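Local coordinates for protein endo-b-1,4-glucanase (Nasutitermes takasagoensis, PDB 1KS8) that probably cleaves internal beta-1,4-glucosidic linkages of cellulose and related beta-glucans, as a family 9 glycoside hydrolase of the termite, at residues L72-L76 with G92-V96; Y67-L72 with A419-S423; D123-R129 with H359-C365; R33-A37 with P130-T134; T291-Y297 with P395-D399. One frame throughout, in Å; residues are numbered along the deposited sequence.

Contact 1: residues L72-L76 with G92-V96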
# COMPACT_ATOMS: atom_id res chain seq x y z
N LEU A 72 2.74 -4.41 -3.14
CA LEU A 72 2.03 -5.63 -3.49
C LEU A 72 2.77 -6.35 -4.62
O LEU A 72 2.95 -7.56 -4.58
CB LEU A 72 0.59 -5.32 -3.92
CG LEU A 72 -0.39 -4.89 -2.82
CD1 LEU A 72 -1.76 -4.71 -3.43
CD2 LEU A 72 -0.44 -5.93 -1.69
N ALA A 73 3.21 -5.59 -5.62
CA ALA A 73 3.93 -6.19 -6.75
C ALA A 73 5.26 -6.78 -6.26
O ALA A 73 5.67 -7.85 -6.70
CB ALA A 73 4.19 -5.13 -7.82
N TRP A 74 5.92 -6.07 -5.35
CA TRP A 74 7.20 -6.50 -4.79
C TRP A 74 7.06 -7.89 -4.16
O TRP A 74 7.88 -8.78 -4.39
CB TRP A 74 7.65 -5.47 -3.76
CG TRP A 74 9.03 -5.61 -3.21
CD1 TRP A 74 10.03 -6.43 -3.67
CD2 TRP A 74 9.59 -4.87 -2.12
NE1 TRP A 74 11.18 -6.23 -2.93
CE2 TRP A 74 10.93 -5.28 -1.97
CE3 TRP A 74 9.07 -3.89 -1.26
CZ2 TRP A 74 11.77 -4.74 -0.99
CZ3 TRP A 74 9.91 -3.36 -0.28
CH2 TRP A 74 11.24 -3.79 -0.16
N GLY A 75 6.00 -8.08 -3.37
CA GLY A 75 5.79 -9.37 -2.73
C GLY A 75 5.44 -10.44 -3.74
O GLY A 75 5.80 -11.61 -3.57
N LEU A 76 4.72 -10.06 -4.79
CA LEU A 76 4.32 -10.98 -5.85
C LEU A 76 5.53 -11.49 -6.61
O LEU A 76 5.55 -12.62 -7.10
CB LEU A 76 3.37 -10.29 -6.83
CG LEU A 76 1.89 -10.70 -6.79
CD1 LEU A 76 1.13 -9.87 -7.81
CD2 LEU A 76 1.75 -12.18 -7.10
N GLY A 92 -3.81 -12.17 -7.06
CA GLY A 92 -2.71 -11.30 -6.67
C GLY A 92 -2.36 -10.37 -7.82
O GLY A 92 -2.15 -9.17 -7.63
N ARG A 93 -2.28 -10.93 -9.02
CA ARG A 93 -1.97 -10.13 -10.20
C ARG A 93 -3.08 -9.12 -10.45
O ARG A 93 -2.82 -7.97 -10.78
CB ARG A 93 -1.79 -11.04 -11.42
CG ARG A 93 -0.52 -11.87 -11.36
CD ARG A 93 -0.51 -12.96 -12.42
NE ARG A 93 0.79 -13.61 -12.49
CZ ARG A 93 1.02 -14.77 -13.10
NH1 ARG A 93 0.02 -15.42 -13.69
NH2 ARG A 93 2.24 -15.27 -13.13
N LYS A 94 -4.33 -9.55 -10.27
CA LYS A 94 -5.47 -8.65 -10.47
C LYS A 94 -5.44 -7.46 -9.52
O LYS A 94 -5.82 -6.35 -9.90
CB LYS A 94 -6.79 -9.40 -10.28
CG LYS A 94 -7.11 -10.40 -11.39
CD LYS A 94 -8.45 -11.07 -11.13
CE LYS A 94 -8.79 -12.05 -12.23
NZ LYS A 94 -8.86 -11.38 -13.56
N ALA A 95 -4.98 -7.69 -8.29
CA ALA A 95 -4.92 -6.62 -7.30
C ALA A 95 -3.92 -5.55 -7.74
O ALA A 95 -4.14 -4.36 -7.54
CB ALA A 95 -4.52 -7.19 -5.95
N VAL A 96 -2.82 -5.98 -8.34
CA VAL A 96 -1.82 -5.05 -8.82
C VAL A 96 -2.34 -4.32 -10.06
O VAL A 96 -2.26 -3.10 -10.17
CB VAL A 96 -0.51 -5.79 -9.19
CG1 VAL A 96 0.45 -4.85 -9.92
CG2 VAL A 96 0.15 -6.32 -7.92
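Gly-92 opens the second segment and gives the helix of Leu-76 room to come close. With no side chain in the way, Leu-76 CD1 lies 3.4 Å from Gly-92 O, and a beta carbon at Gly-92 would sit tight against the other methyl of that leucine. At Arg-93 the same CD1 is 3.8 Å from the backbone N; the CA-to-CB bond points away from the partner helix, and the side chain touches Phe-166 and Val-169. Ala-95 turns back, its CB 4.5 Å from Leu-72 CD1, a loose apolar contact beside Leu-13 of helix 5-18. Val-96 is the real wedge: its CG2 reaches Leu-76 CD1 at 3.7 Å, Leu-72 CB at 4.1 Å and Ala-73 CB at 4.2 Å, so one methyl fills the space between Leu-72 and Ala-73 and, one turn on, Leu-76. No hydrogen bond crosses; the contact is purely van der Waals. The axes of the two short segments approach to 9.8 Å, with 152° between their N-to-C directions, and helix 149-165 packs against both through Ala-161, Ala-162 and Val-165. Such near-antiparallel packing of helices close in sequence, here 62-78 and 89-106, is what builds the (alpha/alpha)6 barrel of family 9 glycoside hydrolases.

Contact 2: residues Y67-L72 with A419-S423; sequences YTATVL and AGFQS
This is a buried, nearly parallel helix-helix contact near the centre of the chain, within the (alpha/alpha)6 barrel, joining helix 62-78 to the C-terminal helix 415-430, 347 residues on in the sequence. Both segments are alpha-helical throughout; their axes run 11° apart in direction and come within 8.7 Å. The register is set by Thr-68 and Ala-419, whose CA atoms are 5.4 Å apart, and the small Ala-419 permits this approach. Its CB lies 4.1 Å from Thr-68 CA, 4.3 Å from Tyr-67 CE2 and 3.8 Å from Val-71 CG1. Val-71 (chi1 t) also brings CG1 to 3.7 Å from Gly-420 N. Leu-72, in the mt rotamer, places CD2 4.0 Å from Ala-419 CA and 3.6 Å from Gln-422 NE2, an amide held by Tyr-83 and Ser-12. One direct hydrogen bond crosses: Ser-423 OG (chi1 m) donates to Val-71 O at 2.8 Å. Water 2 donates to Leu-72 O (2.7 Å) and Ser-423 OG (2.8 Å), while water 1 accepts from Tyr-67 OH (2.8 Å) and Gly-420 N (2.9 Å). Small residues thus bring the helices together along a polar seam, where Ser-423 OG and water 2 give helix carbonyls a further partner and water 1 links Tyr-67 to Gly-420.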
# COMPACT_ATOMS: atom_id res chain seq x y z
N TYR A 67 2.21 3.56 -3.73
CA TYR A 67 3.02 2.84 -2.75
C TYR A 67 2.44 1.45 -2.54
O TYR A 67 3.15 0.44 -2.52
CB TYR A 67 3.03 3.59 -1.42
CG TYR A 67 3.45 2.73 -0.25
CD1 TYR A 67 4.80 2.47 0.01
CD2 TYR A 67 2.50 2.13 0.57
CE1 TYR A 67 5.18 1.62 1.05
CE2 TYR A 67 2.87 1.28 1.60
CZ TYR A 67 4.21 1.03 1.83
OH TYR A 67 4.57 0.17 2.85
N THR A 68 1.12 1.39 -2.39
CA THR A 68 0.44 0.12 -2.18
C THR A 68 0.73 -0.82 -3.34
O THR A 68 1.08 -1.99 -3.13
CB THR A 68 -1.09 0.33 -2.07
OG1 THR A 68 -1.39 1.07 -0.87
CG2 THR A 68 -1.81 -1.01 -2.03
N ALA A 69 0.58 -0.31 -4.55
CA ALA A 69 0.83 -1.11 -5.75
C ALA A 69 2.26 -1.63 -5.81
O ALA A 69 2.48 -2.79 -6.15
CB ALA A 69 0.51 -0.29 -6.99
N THR A 70 3.23 -0.78 -5.49
CA THR A 70 4.63 -1.19 -5.54
C THR A 70 4.91 -2.32 -4.55
O THR A 70 5.53 -3.31 -4.91
CB THR A 70 5.58 -0.02 -5.22
OG1 THR A 70 5.26 1.08 -6.07
CG2 THR A 70 7.03 -0.43 -5.45
N VAL A 71 4.45 -2.17 -3.32
CA VAL A 71 4.68 -3.18 -2.30
C VAL A 71 3.96 -4.49 -2.61
O VAL A 71 4.51 -5.58 -2.39
CB VAL A 71 4.30 -2.64 -0.90
CG1 VAL A 71 4.42 -3.74 0.15
CG2 VAL A 71 5.22 -1.48 -0.54
N LEU A 72 2.74 -4.41 -3.14
CA LEU A 72 2.03 -5.63 -3.49
C LEU A 72 2.77 -6.35 -4.62
O LEU A 72 2.95 -7.56 -4.58
CB LEU A 72 0.59 -5.32 -3.92
CG LEU A 72 -0.39 -4.89 -2.82
CD1 LEU A 72 -1.76 -4.71 -3.43
CD2 LEU A 72 -0.44 -5.93 -1.69
N ALA A 419 -0.71 -3.42 2.56
CA ALA A 419 0.34 -3.76 1.60
C ALA A 419 1.49 -4.58 2.15
O ALA A 419 1.73 -5.70 1.70
CB ALA A 419 0.87 -2.48 0.94
N GLY A 420 2.23 -4.03 3.10
CA GLY A 420 3.34 -4.76 3.69
C GLY A 420 2.85 -6.05 4.31
O GLY A 420 3.47 -7.10 4.18
N PHE A 421 1.71 -5.95 4.99
CA PHE A 421 1.04 -7.07 5.64
C PHE A 421 0.79 -8.21 4.66
O PHE A 421 1.17 -9.36 4.90
CB PHE A 421 -0.28 -6.56 6.23
CG PHE A 421 -1.15 -7.63 6.84
CD1 PHE A 421 -0.74 -8.32 7.98
CD2 PHE A 421 -2.40 -7.90 6.31
CE1 PHE A 421 -1.59 -9.26 8.58
CE2 PHE A 421 -3.25 -8.83 6.90
CZ PHE A 421 -2.84 -9.51 8.04
N GLN A 422 0.16 -7.89 3.53
CA GLN A 422 -0.14 -8.92 2.54
C GLN A 422 1.12 -9.54 1.95
O GLN A 422 1.19 -10.76 1.77
CB GLN A 422 -1.01 -8.35 1.41
CG GLN A 422 -1.50 -9.43 0.46
CD GLN A 422 -2.54 -8.92 -0.53
OE1 GLN A 422 -3.58 -8.39 -0.13
NE2 GLN A 422 -2.25 -9.08 -1.81
N SER A 423 2.12 -8.72 1.66
CA SER A 423 3.36 -9.25 1.10
C SER A 423 4.08 -10.13 2.12
O SER A 423 4.71 -11.12 1.74
CB SER A 423 4.25 -8.10 0.64
OG SER A 423 3.65 -7.45 -0.48
O HOH W 1 2.34 -1.22 3.78
O HOH W 2 2.45 -9.05 -2.42

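Contact 3: residues D123-R129 with H359-C365. With SO4 (sulfate ion), chain B.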
# COMPACT_ATOMS: atom_id res chain seq x y z
N ASP A 123 -15.56 14.85 0.12
CA ASP A 123 -15.68 13.41 0.24
C ASP A 123 -15.97 12.98 1.68
O ASP A 123 -16.92 12.23 1.94
CB ASP A 123 -14.39 12.73 -0.23
CG ASP A 123 -14.54 11.22 -0.33
OD1 ASP A 123 -15.04 10.75 -1.37
OD2 ASP A 123 -14.17 10.52 0.63
N HIS A 124 -15.17 13.47 2.62
CA HIS A 124 -15.33 13.09 4.01
C HIS A 124 -16.59 13.60 4.71
O HIS A 124 -16.98 13.07 5.75
CB HIS A 124 -14.07 13.50 4.78
CG HIS A 124 -12.83 12.82 4.29
ND1 HIS A 124 -11.57 13.12 4.75
CD2 HIS A 124 -12.66 11.84 3.36
CE1 HIS A 124 -10.68 12.37 4.14
NE2 HIS A 124 -11.31 11.58 3.29
N ALA A 125 -17.23 14.61 4.13
CA ALA A 125 -18.45 15.15 4.71
C ALA A 125 -19.63 14.22 4.45
O ALA A 125 -20.71 14.38 5.02
CB ALA A 125 -18.74 16.53 4.11
N PHE A 126 -19.41 13.23 3.59
CA PHE A 126 -20.42 12.25 3.22
C PHE A 126 -20.14 10.91 3.88
O PHE A 126 -18.98 10.49 3.95
CB PHE A 126 -20.41 12.07 1.70
CG PHE A 126 -21.21 10.89 1.20
CD1 PHE A 126 -22.59 10.96 1.11
CD2 PHE A 126 -20.57 9.73 0.79
CE1 PHE A 126 -23.33 9.88 0.62
CE2 PHE A 126 -21.29 8.64 0.30
CZ PHE A 126 -22.67 8.72 0.21
N TRP A 127 -21.18 10.26 4.38
CA TRP A 127 -21.05 8.92 4.95
C TRP A 127 -22.15 8.09 4.32
O TRP A 127 -23.34 8.34 4.54
CB TRP A 127 -21.19 8.90 6.48
CG TRP A 127 -20.83 7.54 7.04
CD1 TRP A 127 -21.60 6.41 7.02
CD2 TRP A 127 -19.55 7.15 7.56
NE1 TRP A 127 -20.88 5.34 7.50
CE2 TRP A 127 -19.62 5.76 7.83
CE3 TRP A 127 -18.36 7.84 7.82
CZ2 TRP A 127 -18.53 5.05 8.35
CZ3 TRP A 127 -17.27 7.13 8.33
CH2 TRP A 127 -17.37 5.75 8.59
N GLY A 128 -21.77 7.11 3.51
CA GLY A 128 -22.75 6.27 2.85
C GLY A 128 -22.08 5.38 1.82
O GLY A 128 -20.86 5.23 1.83
N ARG A 129 -22.88 4.81 0.92
CA ARG A 129 -22.35 3.93 -0.12
C ARG A 129 -21.70 4.77 -1.22
O ARG A 129 -22.21 5.82 -1.58
CB ARG A 129 -23.47 3.06 -0.69
CG ARG A 129 -24.07 2.09 0.31
CD ARG A 129 -25.28 1.35 -0.27
NE ARG A 129 -26.40 2.27 -0.45
CZ ARG A 129 -27.48 2.31 0.33
NH1 ARG A 129 -27.61 1.47 1.35
NH2 ARG A 129 -28.41 3.21 0.09
N HIS A 359 -13.55 1.91 10.79
CA HIS A 359 -13.91 3.26 10.35
C HIS A 359 -13.93 3.17 8.82
O HIS A 359 -13.00 3.59 8.14
CB HIS A 359 -12.83 4.23 10.81
CG HIS A 359 -13.17 5.67 10.58
ND1 HIS A 359 -14.03 6.37 11.40
CD2 HIS A 359 -12.75 6.54 9.63
CE1 HIS A 359 -14.14 7.61 10.96
NE2 HIS A 359 -13.38 7.74 9.89
N HIS A 360 -15.03 2.64 8.30
CA HIS A 360 -15.13 2.37 6.88
C HIS A 360 -16.58 2.50 6.41
O HIS A 360 -17.47 1.78 6.87
CB HIS A 360 -14.59 0.95 6.69
CG HIS A 360 -14.41 0.53 5.28
ND1 HIS A 360 -15.39 -0.14 4.57
CD2 HIS A 360 -13.34 0.61 4.45
CE1 HIS A 360 -14.92 -0.46 3.38
NE2 HIS A 360 -13.68 -0.01 3.28
N ARG A 361 -16.80 3.42 5.47
CA ARG A 361 -18.14 3.69 4.96
C ARG A 361 -18.87 2.57 4.24
O ARG A 361 -19.95 2.16 4.66
CB ARG A 361 -18.09 4.92 4.07
CG ARG A 361 -17.79 6.20 4.82
CD ARG A 361 -17.49 7.34 3.87
NE ARG A 361 -17.25 8.60 4.57
CZ ARG A 361 -16.15 8.89 5.27
NH1 ARG A 361 -15.17 8.00 5.37
NH2 ARG A 361 -16.03 10.07 5.86
N SER A 362 -18.29 2.05 3.16
CA SER A 362 -19.00 1.03 2.40
C SER A 362 -19.39 -0.21 3.18
O SER A 362 -20.49 -0.73 3.00
CB SER A 362 -18.22 0.65 1.13
OG SER A 362 -17.02 -0.03 1.43
N SER A 363 -18.52 -0.69 4.06
CA SER A 363 -18.87 -1.88 4.84
C SER A 363 -19.90 -1.60 5.93
O SER A 363 -20.59 -2.51 6.38
CB SER A 363 -17.61 -2.50 5.46
OG SER A 363 -16.99 -1.63 6.40
N SER A 364 -20.03 -0.35 6.35
CA SER A 364 -20.99 -0.01 7.40
C SER A 364 -22.42 0.03 6.88
O SER A 364 -23.38 -0.10 7.65
CB SER A 364 -20.66 1.36 7.99
OG SER A 364 -21.07 2.41 7.12
N CYS A 365 -22.57 0.19 5.58
CA CYS A 365 -23.88 0.32 4.97
C CYS A 365 -24.71 -0.92 4.72
O CYS A 365 -24.20 -1.96 4.32
CB CYS A 365 -23.75 1.04 3.63
SG CYS A 365 -23.16 2.75 3.73
S SO4 B . -12.31 9.78 7.06
O1 SO4 B . -12.18 9.68 8.67
O2 SO4 B . -13.43 10.67 6.83
O3 SO4 B . -11.18 10.23 6.55
O4 SO4 B . -12.67 8.45 6.66
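Beside the predicted active-site residue Glu-412, whose side chain is about 4 Å from that of His-359, this contact lines a pocket holding a sulfate ion, most likely picked up from the crystallisation solution. His-359 NE2 donates to sulfate O1 (2.6 Å), Arg-361 NH1 to O4 (2.8 Å) and Arg-361 NH2 to O2 (2.8 Å). The same guanidinium fastens the turn after helix 120-124: Arg-361 NE donates to Phe-126 O at 2.6 Å, and NH2 to His-124 O at 3.1 Å. Trp-127 lies against the arginine's aliphatic part, with Arg-361 CG 3.3 Å from the centroid of its six-membered ring in a CH-pi contact. The edge of that ring meets the face of His-359 in a T-shaped pair, centroids 5.5 Å apart and planes at 69°. These loops cap one end of the (alpha/alpha)6 barrel, where the catalytic cleft of family 9 enzymes opens. Arg-361 itself begins the short, weakly bonded helix of about 361-364, with His-360 as N-cap: its ND1 accepts from Ser-363 N at 3.2 Å, its NE2 bonding to Gln-19. Trp-127 NE1 donates to Ser-364 OG (3.0 Å), which donates to Arg-361 O (2.7 Å). Cys-365 SG, in a disulfide with Cys-372, packs 3.4 Å from Gly-128 C.

Contact 4: residues R33-A37 with P130-T134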
# COMPACT_ATOMS: atom_id res chain seq x y z
N ARG A 33 -20.23 -4.84 -2.67
CA ARG A 33 -19.70 -3.61 -3.25
C ARG A 33 -20.30 -3.48 -4.65
O ARG A 33 -20.45 -4.48 -5.36
CB ARG A 33 -18.17 -3.65 -3.35
CG ARG A 33 -17.42 -3.27 -2.07
CD ARG A 33 -17.75 -1.85 -1.63
NE ARG A 33 -17.93 -0.96 -2.77
CZ ARG A 33 -16.96 -0.56 -3.59
NH1 ARG A 33 -15.71 -0.95 -3.39
NH2 ARG A 33 -17.26 0.20 -4.64
N LYS A 34 -20.65 -2.26 -5.04
CA LYS A 34 -21.26 -2.01 -6.35
C LYS A 34 -20.49 -0.99 -7.17
O LYS A 34 -19.62 -0.28 -6.66
CB LYS A 34 -22.69 -1.51 -6.15
CG LYS A 34 -23.55 -2.37 -5.25
CD LYS A 34 -23.74 -3.77 -5.81
CE LYS A 34 -24.51 -4.65 -4.84
NZ LYS A 34 -24.68 -6.04 -5.34
N ASP A 35 -20.82 -0.90 -8.46
CA ASP A 35 -20.18 0.06 -9.34
C ASP A 35 -20.35 1.46 -8.75
O ASP A 35 -21.42 1.81 -8.26
CB ASP A 35 -20.84 0.03 -10.73
CG ASP A 35 -20.65 -1.29 -11.45
OD1 ASP A 35 -19.84 -2.13 -10.99
OD2 ASP A 35 -21.32 -1.49 -12.48
N SER A 36 -19.30 2.27 -8.82
CA SER A 36 -19.36 3.61 -8.26
C SER A 36 -18.28 4.50 -8.85
O SER A 36 -17.35 4.02 -9.50
CB SER A 36 -19.19 3.56 -6.74
OG SER A 36 -17.87 3.18 -6.39
N ALA A 37 -18.40 5.80 -8.60
CA ALA A 37 -17.44 6.79 -9.08
C ALA A 37 -17.20 6.61 -10.57
O ALA A 37 -16.06 6.70 -11.04
CB ALA A 37 -16.13 6.66 -8.31
N PRO A 130 -20.58 4.30 -1.78
CA PRO A 130 -19.94 5.09 -2.84
C PRO A 130 -20.82 5.35 -4.06
O PRO A 130 -20.73 6.43 -4.67
CB PRO A 130 -18.67 4.30 -3.16
CG PRO A 130 -19.04 2.89 -2.81
CD PRO A 130 -19.86 3.03 -1.55
N GLU A 131 -21.66 4.39 -4.41
CA GLU A 131 -22.54 4.55 -5.56
C GLU A 131 -23.60 5.63 -5.32
O GLU A 131 -24.28 6.05 -6.25
CB GLU A 131 -23.23 3.22 -5.91
CG GLU A 131 -24.07 2.62 -4.78
CD GLU A 131 -23.30 1.61 -3.95
OE1 GLU A 131 -22.09 1.79 -3.72
OE2 GLU A 131 -23.93 0.63 -3.50
N ASP A 132 -23.73 6.07 -4.07
CA ASP A 132 -24.71 7.10 -3.73
C ASP A 132 -24.14 8.52 -3.69
O ASP A 132 -24.86 9.47 -3.40
CB ASP A 132 -25.37 6.79 -2.38
CG ASP A 132 -26.27 5.57 -2.43
OD1 ASP A 132 -26.63 5.12 -3.54
OD2 ASP A 132 -26.63 5.06 -1.34
N MET A 133 -22.84 8.66 -3.96
CA MET A 133 -22.22 9.98 -3.94
C MET A 133 -22.83 10.89 -4.99
O MET A 133 -23.11 10.45 -6.11
CB MET A 133 -20.71 9.88 -4.21
CG MET A 133 -19.91 9.21 -3.11
SD MET A 133 -18.13 9.39 -3.37
CE MET A 133 -17.84 8.15 -4.63
N THR A 134 -23.05 12.15 -4.64
CA THR A 134 -23.61 13.12 -5.57
C THR A 134 -22.79 14.40 -5.60
O THR A 134 -23.09 15.31 -6.37
CB THR A 134 -25.06 13.49 -5.20
OG1 THR A 134 -25.08 14.15 -3.93
CG2 THR A 134 -25.93 12.24 -5.13
O HOH W 3 -20.60 -0.25 -2.85
O HOH W 4 -20.50 7.23 -7.31
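Arg-33 starts the first of two loops that pack side by side on the periphery of the (alpha/alpha)6 barrel, the other being the 3-10 turn at 130-132. Its guanidinium comes up beside Pro-130, NH2 coming 3.7 Å from CG of that proline, while NH1 is held by the carbonyls of Ala-18 and Arg-20. Arg-33 NE and Lys-34 N both donate to water 3, at 2.8 and 3.0 Å, and this water passes a hydrogen bond on to Glu-131 OE1 at 2.7 Å. The stem of Lys-34 also brushes the carboxylate, CG to Glu-131 OE2 3.5 Å, although its NZ is bonded to Thr-31 O. The CA-to-CB bond of Asp-35 points away, its OD1 accepting from Leu-24 N, and the residue meets Glu-131 through its backbone, O to CB 3.3 Å. The backbones are nearest, CA to CA, at Ser-36 and Glu-131 (4.3 Å), with Ser-36 OG 3.5 Å from Pro-130 CB. Ala-37, in left-handed backbone conformation, puts CB 4.3 Å from Met-133 CE, and its N reaches Pro-130 O through water 4, 2.8 Å from each atom.

Contact 5: residues T291-Y297 with P395-D399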
# COMPACT_ATOMS: atom_id res chain seq x y z
N THR A 291 5.19 -3.17 22.82
CA THR A 291 4.13 -3.24 23.81
C THR A 291 4.54 -4.39 24.73
O THR A 291 5.40 -5.20 24.38
CB THR A 291 2.77 -3.57 23.17
OG1 THR A 291 2.81 -4.91 22.65
CG2 THR A 291 2.45 -2.59 22.05
N PRO A 292 3.93 -4.48 25.92
CA PRO A 292 4.28 -5.57 26.83
C PRO A 292 4.12 -6.95 26.20
O PRO A 292 4.85 -7.89 26.53
CB PRO A 292 3.33 -5.35 28.01
CG PRO A 292 3.20 -3.86 28.04
CD PRO A 292 3.02 -3.52 26.57
N LYS A 293 3.16 -7.07 25.28
CA LYS A 293 2.91 -8.35 24.62
C LYS A 293 3.78 -8.62 23.40
O LYS A 293 3.59 -9.62 22.70
CB LYS A 293 1.42 -8.48 24.28
CG LYS A 293 0.56 -8.62 25.53
CD LYS A 293 -0.91 -8.83 25.22
CE LYS A 293 -1.71 -9.02 26.50
NZ LYS A 293 -3.16 -9.23 26.25
N GLY A 294 4.73 -7.73 23.13
CA GLY A 294 5.65 -7.95 22.02
C GLY A 294 5.47 -7.25 20.69
O GLY A 294 6.29 -7.45 19.79
N LEU A 295 4.44 -6.43 20.54
CA LEU A 295 4.23 -5.73 19.28
C LEU A 295 5.15 -4.53 19.14
O LEU A 295 5.27 -3.72 20.06
CB LEU A 295 2.78 -5.26 19.16
CG LEU A 295 2.43 -4.43 17.92
CD1 LEU A 295 2.42 -5.33 16.70
CD2 LEU A 295 1.08 -3.76 18.10
N LEU A 296 5.82 -4.41 17.99
CA LEU A 296 6.67 -3.25 17.75
C LEU A 296 5.76 -2.03 17.78
O LEU A 296 4.75 -2.00 17.09
CB LEU A 296 7.32 -3.34 16.36
CG LEU A 296 8.49 -4.31 16.17
CD1 LEU A 296 8.80 -4.45 14.69
CD2 LEU A 296 9.71 -3.79 16.93
N TYR A 297 6.11 -1.03 18.58
CA TYR A 297 5.28 0.18 18.65
C TYR A 297 6.10 1.33 18.08
O TYR A 297 6.87 1.98 18.79
CB TYR A 297 4.86 0.48 20.09
CG TYR A 297 3.78 1.53 20.17
CD1 TYR A 297 4.09 2.89 20.31
CD2 TYR A 297 2.43 1.19 20.03
CE1 TYR A 297 3.10 3.86 20.31
CE2 TYR A 297 1.43 2.16 20.02
CZ TYR A 297 1.77 3.49 20.16
OH TYR A 297 0.78 4.44 20.13
N PRO A 395 -3.99 -1.72 18.65
CA PRO A 395 -3.98 -1.35 20.07
C PRO A 395 -3.00 -0.23 20.39
O PRO A 395 -2.19 0.17 19.54
CB PRO A 395 -3.59 -2.65 20.75
CG PRO A 395 -2.58 -3.20 19.79
CD PRO A 395 -3.22 -2.96 18.43
N ASP A 396 -3.07 0.29 21.61
CA ASP A 396 -2.15 1.34 22.01
C ASP A 396 -0.84 0.72 22.50
O ASP A 396 -0.65 -0.49 22.40
CB ASP A 396 -2.77 2.24 23.10
CG ASP A 396 -3.04 1.52 24.41
OD1 ASP A 396 -2.53 0.40 24.62
OD2 ASP A 396 -3.77 2.09 25.24
N GLN A 397 0.05 1.55 23.02
CA GLN A 397 1.35 1.09 23.48
C GLN A 397 1.32 0.07 24.62
O GLN A 397 2.34 -0.53 24.95
CB GLN A 397 2.21 2.29 23.88
CG GLN A 397 1.70 3.05 25.09
CD GLN A 397 2.54 4.27 25.40
OE1 GLN A 397 3.77 4.20 25.45
NE2 GLN A 397 1.89 5.40 25.62
N ASN A 398 0.15 -0.13 25.21
CA ASN A 398 0.01 -1.10 26.30
C ASN A 398 -0.95 -2.23 25.95
O ASN A 398 -1.52 -2.87 26.83
CB ASN A 398 -0.46 -0.40 27.58
CG ASN A 398 0.61 0.51 28.16
OD1 ASN A 398 1.73 0.08 28.43
ND2 ASN A 398 0.27 1.78 28.36
N ASP A 399 -1.12 -2.47 24.65
CA ASP A 399 -1.99 -3.53 24.14
C ASP A 399 -3.47 -3.34 24.46
O ASP A 399 -4.24 -4.31 24.44
CB ASP A 399 -1.53 -4.89 24.69
CG ASP A 399 -0.09 -5.20 24.33
OD1 ASP A 399 0.23 -5.32 23.13
OD2 ASP A 399 0.73 -5.34 25.27
O HOH W 5 -4.33 -6.84 25.44
O HOH W 6 -0.27 4.45 22.79
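Asp-399 grips the opposing turn with both carboxylate oxygens. Thr-291 OG1 donates to Asp-399 OD1 at 2.7 Å, and Lys-293 N donates to Asp-399 OD2 at 3.0 Å; OD1 also bonds to Tyr-337. The aspartate thus binds the type I turn 291-294 through both a side-chain hydroxyl and a backbone NH, and the threonine hydroxyl in turn accepts from Leu-295 N at 3.1 Å. Two waters extend the network: water 5 accepts from Lys-293 NZ (2.8 Å), which is also bonded to Gly-342 O, and donates to Asp-399 O (2.7 Å), and water 6 lies 2.9 Å from both Tyr-297 OH and Gln-397 N. On the other side, residues 396-399 form a second type I turn, stiffened by an Asx turn in which Asn-398 N donates to Asp-396 OD1 at 2.8 Å. Packing follows outward: Thr-291 CA makes a CH...O contact with Gln-397 O (3.4 Å), Gln-397 CB sits 3.8 Å from the centroid of the Tyr-297 ring in a CH-pi contact, and Leu-295 CD2 meets Pro-395 CG at 4.1 Å. The loops lie at the rim of the helical barrel: Leu-295 and Pro-395 rest on Tyr-337 of helix 324-341, while Leu-295 also reaches Leu-304 and Ala-307 of helix 303-319.

In the fold
Contacts 1 and 2 share Leu-72 and lie on adjoining faces of helix 62-78, their centres 8 Å apart, touching where Gly-75 CA is 3.6 Å from Ser-423 OG: contact 1 ties it to a helix close in sequence, contact 2 to the C-terminal one. Contacts 3 and 4 form a second cluster, centres 11 Å apart, where Ser-362 OG meets Arg-33 CD at 3.6 Å and Phe-126 CE2 meets Met-133 CG at 3.7 Å. Contact 3 holds the sulfate beside the predicted active site. Contact 5 is remote, its centre 29 Å from that of contact 3, yet Pro-395 stays about 11 Å, side chain to side chain, from the predicted active-site residues Asp-403 and Glu-412.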